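Local coordinates for protein 6-pyruvoyl tetrahydrobiopterin synthase (Plasmodium vivax, PDB 3LX3) that belongs to the 6-pyruvoyl tetrahydropterin synthase family, zinc-binding enzymes of pterin metabolism, and holds zinc and 2-amino-1,5-dihydropteridine-4,6-dione in this structure, at residues R59-G64 with T156-Y161. Sequence-based numbering, arbitrary orientation.
Sequences RGNIQG and TRSVNY
Arg59, near the end of strand 48-61, meets Tyr161, where strand 161-167 sets out antiparallel beside it in the sheet of the tunnelling (T) fold of 6-pyruvoyl tetrahydropterin synthases; helix 151-156 ends in a Schellman motif, with Ser158 at positive phi, and the chain then runs into the pairing. Backbone bonds run from Arg59 N to Tyr161 O (3.1 Å) and from Asn160 N to Arg59 O (2.9 Å), the latter carbonyl also receiving a CA-H...O contact from Val159. The two side chains of Arg59 and Tyr161 form a cation-pi stack. The extended Arg59 chain runs alongside Tyr161 and lays its guanidinium flat on the ring, planes 6° apart, with CZ 3.9 Å from the ring centroid and NH1 over the centre. Glu22 takes NE in a salt bridge, and Tyr161 OH is hydrogen-bonded to Glu163. Farther along, side chains replace backbone pairing. Ser158 OG accepts Asn61 N at 2.8 Å and donates to its neighbour Arg157 O. Gln63 CG rests over a face of the Arg157 guanidinium, whose NE bonds to the Val68 carbonyl and whose NH2 is salt-bridged to Asp65. Gln63 OE1 receives two waters that reach on to Thr156 O, one weakly, while NE2 donates almost straight (175°) to Asn61 O, 3.0 Å away, from above the carbonyl plane.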
ATOM      1  N   ARG A  59      16.463 -18.224  -3.609  1.00 19.22           N
ATOM      2  CA  ARG A  59      17.027 -18.822  -2.397  1.00 18.79           C
ATOM      3  C   ARG A  59      18.460 -19.261  -2.655  1.00 19.09           C
ATOM      4  O   ARG A  59      18.781 -19.790  -3.755  1.00 20.76           O
ATOM      5  CB  ARG A  59      16.221 -20.039  -1.944  1.00 20.64           C
ATOM      6  CG  ARG A  59      14.774 -19.715  -1.605  1.00 21.65           C
ATOM      7  CD  ARG A  59      13.940 -20.925  -1.433  1.00 27.37           C
ATOM      8  NE  ARG A  59      12.534 -20.569  -1.280  1.00 30.20           N
ATOM      9  CZ  ARG A  59      11.525 -21.360  -1.614  1.00 31.25           C
ATOM     10  NH1 ARG A  59      11.761 -22.563  -2.123  1.00 33.57           N
ATOM     11  NH2 ARG A  59      10.286 -20.947  -1.429  1.00 39.67           N
ATOM     12  N   GLY A  60      19.310 -19.083  -1.654  1.00 20.15           N
ATOM     13  CA  GLY A  60      20.681 -19.611  -1.700  1.00 20.13           C
ATOM     14  C   GLY A  60      21.258 -19.502  -0.314  1.00 23.10           C
ATOM     15  O   GLY A  60      20.567 -19.107   0.628  1.00 23.92           O
ATOM     16  N   ASN A  61      22.522 -19.848  -0.165  1.00 23.74           N
ATOM     17  CA  ASN A  61      23.224 -19.656   1.096  1.00 23.69           C
ATOM     18  C   ASN A  61      23.813 -18.251   1.162  1.00 23.17           C
ATOM     19  O   ASN A  61      24.256 -17.708   0.135  1.00 22.24           O
ATOM     20  CB  ASN A  61      24.357 -20.678   1.240  1.00 26.41           C
ATOM     21  CG  ASN A  61      23.869 -22.100   1.239  1.00 28.77           C
ATOM     22  OD1 ASN A  61      22.813 -22.404   1.757  1.00 30.19           O
ATOM     23  ND2 ASN A  61      24.668 -22.990   0.667  1.00 35.84           N
ATOM     24  N   ILE A  62      23.853 -17.687   2.360  1.00 22.23           N
ATOM     25  CA  ILE A  62      24.537 -16.398   2.574  1.00 23.51           C
ATOM     26  C   ILE A  62      26.029 -16.650   2.356  1.00 21.18           C
ATOM     27  O   ILE A  62      26.608 -17.605   2.958  1.00 24.63           O
ATOM     28  CB  ILE A  62      24.294 -15.845   3.990  1.00 23.97           C
ATOM     29  CG1 ILE A  62      22.801 -15.692   4.247  1.00 23.09           C
ATOM     30  CG2 ILE A  62      24.997 -14.501   4.197  1.00 23.40           C
ATOM     31  CD1 ILE A  62      22.444 -15.467   5.707  1.00 27.83           C
ATOM     32  N   GLN A  63      26.650 -15.881   1.466  1.00 22.57           N
ATOM     33  CA  GLN A  63      28.073 -16.023   1.128  1.00 24.21           C
ATOM     34  C   GLN A  63      28.963 -15.254   2.106  1.00 25.28           C
ATOM     35  O   GLN A  63      28.467 -14.537   2.986  1.00 22.91           O
ATOM     36  CB  GLN A  63      28.309 -15.532  -0.291  1.00 22.97           C
ATOM     37  CG  GLN A  63      27.491 -16.294  -1.312  1.00 24.43           C
ATOM     38  CD  GLN A  63      27.843 -17.779  -1.328  1.00 27.68           C
ATOM     39  OE1 GLN A  63      28.953 -18.159  -1.696  1.00 29.06           O
ATOM     40  NE2 GLN A  63      26.941 -18.601  -0.833  1.00 25.89           N
ATOM     41  N   GLY A  64      30.272 -15.427   1.953  1.00 26.22           N
ATOM     42  CA  GLY A  64      31.230 -14.795   2.855  1.00 24.90           C
ATOM     43  C   GLY A  64      31.185 -13.274   2.853  1.00 24.53           C
ATOM     44  O   GLY A  64      31.677 -12.630   3.791  1.00 25.79           O
ATOM     45  N   THR A 156      27.482 -19.819  -8.926  1.00 28.39           N
ATOM     46  CA  THR A 156      28.637 -19.362  -8.129  1.00 27.42           C
ATOM     47  C   THR A 156      28.206 -18.755  -6.796  1.00 28.85           C
ATOM     48  O   THR A 156      28.949 -18.780  -5.806  1.00 28.51           O
ATOM     49  CB  THR A 156      29.578 -18.334  -8.875  1.00 28.36           C
ATOM     50  OG1 THR A 156      28.963 -17.036  -9.012  1.00 31.28           O
ATOM     51  CG2 THR A 156      30.048 -18.867 -10.207  1.00 28.65           C
ATOM     52  N   ARG A 157      27.021 -18.147  -6.787  1.00 26.23           N
ATOM     53  CA  ARG A 157      26.471 -17.519  -5.570  1.00 24.34           C
ATOM     54  C   ARG A 157      25.671 -18.474  -4.673  1.00 25.60           C
ATOM     55  O   ARG A 157      25.189 -18.092  -3.633  1.00 26.66           O
ATOM     56  CB  ARG A 157      25.583 -16.328  -5.948  1.00 24.06           C
ATOM     57  CG  ARG A 157      26.342 -15.188  -6.649  1.00 25.27           C
ATOM     58  CD  ARG A 157      27.456 -14.573  -5.786  1.00 24.93           C
ATOM     59  NE  ARG A 157      26.987 -14.141  -4.483  1.00 23.82           N
ATOM     60  CZ  ARG A 157      27.712 -13.392  -3.636  1.00 23.09           C
ATOM     61  NH1 ARG A 157      28.927 -12.941  -3.975  1.00 27.52           N
ATOM     62  NH2 ARG A 157      27.225 -13.067  -2.472  1.00 22.58           N
ATOM     63  N   SER A 158      25.555 -19.731  -5.114  1.00 24.03           N
ATOM     64  CA  SER A 158      24.829 -20.806  -4.411  1.00 24.25           C
ATOM     65  C   SER A 158      23.317 -20.780  -4.604  1.00 23.87           C
ATOM     66  O   SER A 158      22.589 -21.506  -3.929  1.00 24.99           O
ATOM     67  CB  SER A 158      25.165 -20.908  -2.928  1.00 23.94           C
ATOM     68  OG  SER A 158      24.471 -20.010  -2.130  1.00 26.49           O
ATOM     69  N   VAL A 159      22.827 -19.945  -5.516  1.00 22.01           N
ATOM     70  CA  VAL A 159      21.396 -19.835  -5.737  1.00 24.04           C
ATOM     71  C   VAL A 159      20.883 -21.156  -6.301  1.00 23.41           C
ATOM     72  O   VAL A 159      21.462 -21.683  -7.239  1.00 24.22           O
ATOM     73  CB  VAL A 159      21.058 -18.670  -6.675  1.00 22.71           C
ATOM     74  CG1 VAL A 159      19.542 -18.639  -7.009  1.00 21.51           C
ATOM     75  CG2 VAL A 159      21.441 -17.353  -5.998  1.00 22.80           C
ATOM     76  N   ASN A 160      19.834 -21.701  -5.686  1.00 22.24           N
ATOM     77  CA  ASN A 160      19.224 -22.941  -6.175  1.00 22.09           C
ATOM     78  C   ASN A 160      17.727 -22.890  -6.502  1.00 21.93           C
ATOM     79  O   ASN A 160      17.104 -23.913  -6.798  1.00 23.97           O
ATOM     80  CB  ASN A 160      19.522 -24.118  -5.269  1.00 26.73           C
ATOM     81  CG  ASN A 160      18.816 -24.061  -3.948  1.00 30.28           C
ATOM     82  OD1 ASN A 160      18.069 -23.161  -3.650  1.00 27.20           O
ATOM     83  ND2 ASN A 160      19.013 -25.108  -3.162  1.00 34.71           N
ATOM     84  N   TYR A 161      17.171 -21.679  -6.472  1.00 19.80           N
ATOM     85  CA  TYR A 161      15.744 -21.498  -6.695  1.00 20.61           C
ATOM     86  C   TYR A 161      15.488 -20.089  -7.175  1.00 19.44           C
ATOM     87  O   TYR A 161      15.990 -19.126  -6.584  1.00 20.27           O
ATOM     88  CB  TYR A 161      15.011 -21.714  -5.382  1.00 22.03           C
ATOM     89  CG  TYR A 161      13.510 -21.581  -5.437  1.00 20.69           C
ATOM     90  CD1 TYR A 161      12.710 -22.658  -5.824  1.00 26.71           C
ATOM     91  CD2 TYR A 161      12.894 -20.408  -5.071  1.00 20.94           C
ATOM     92  CE1 TYR A 161      11.303 -22.522  -5.853  1.00 25.04           C
ATOM     93  CE2 TYR A 161      11.493 -20.270  -5.102  1.00 23.04           C
ATOM     94  CZ  TYR A 161      10.727 -21.340  -5.475  1.00 24.25           C
ATOM     95  OH  TYR A 161       9.358 -21.255  -5.545  1.00 25.61           O
TER
HETATM   96  O   HOH W   1      29.978 -16.440  -3.826  1.00 44.89           O
HETATM   97  O   HOH W   2      29.305 -20.541  -2.995  1.00 52.47           O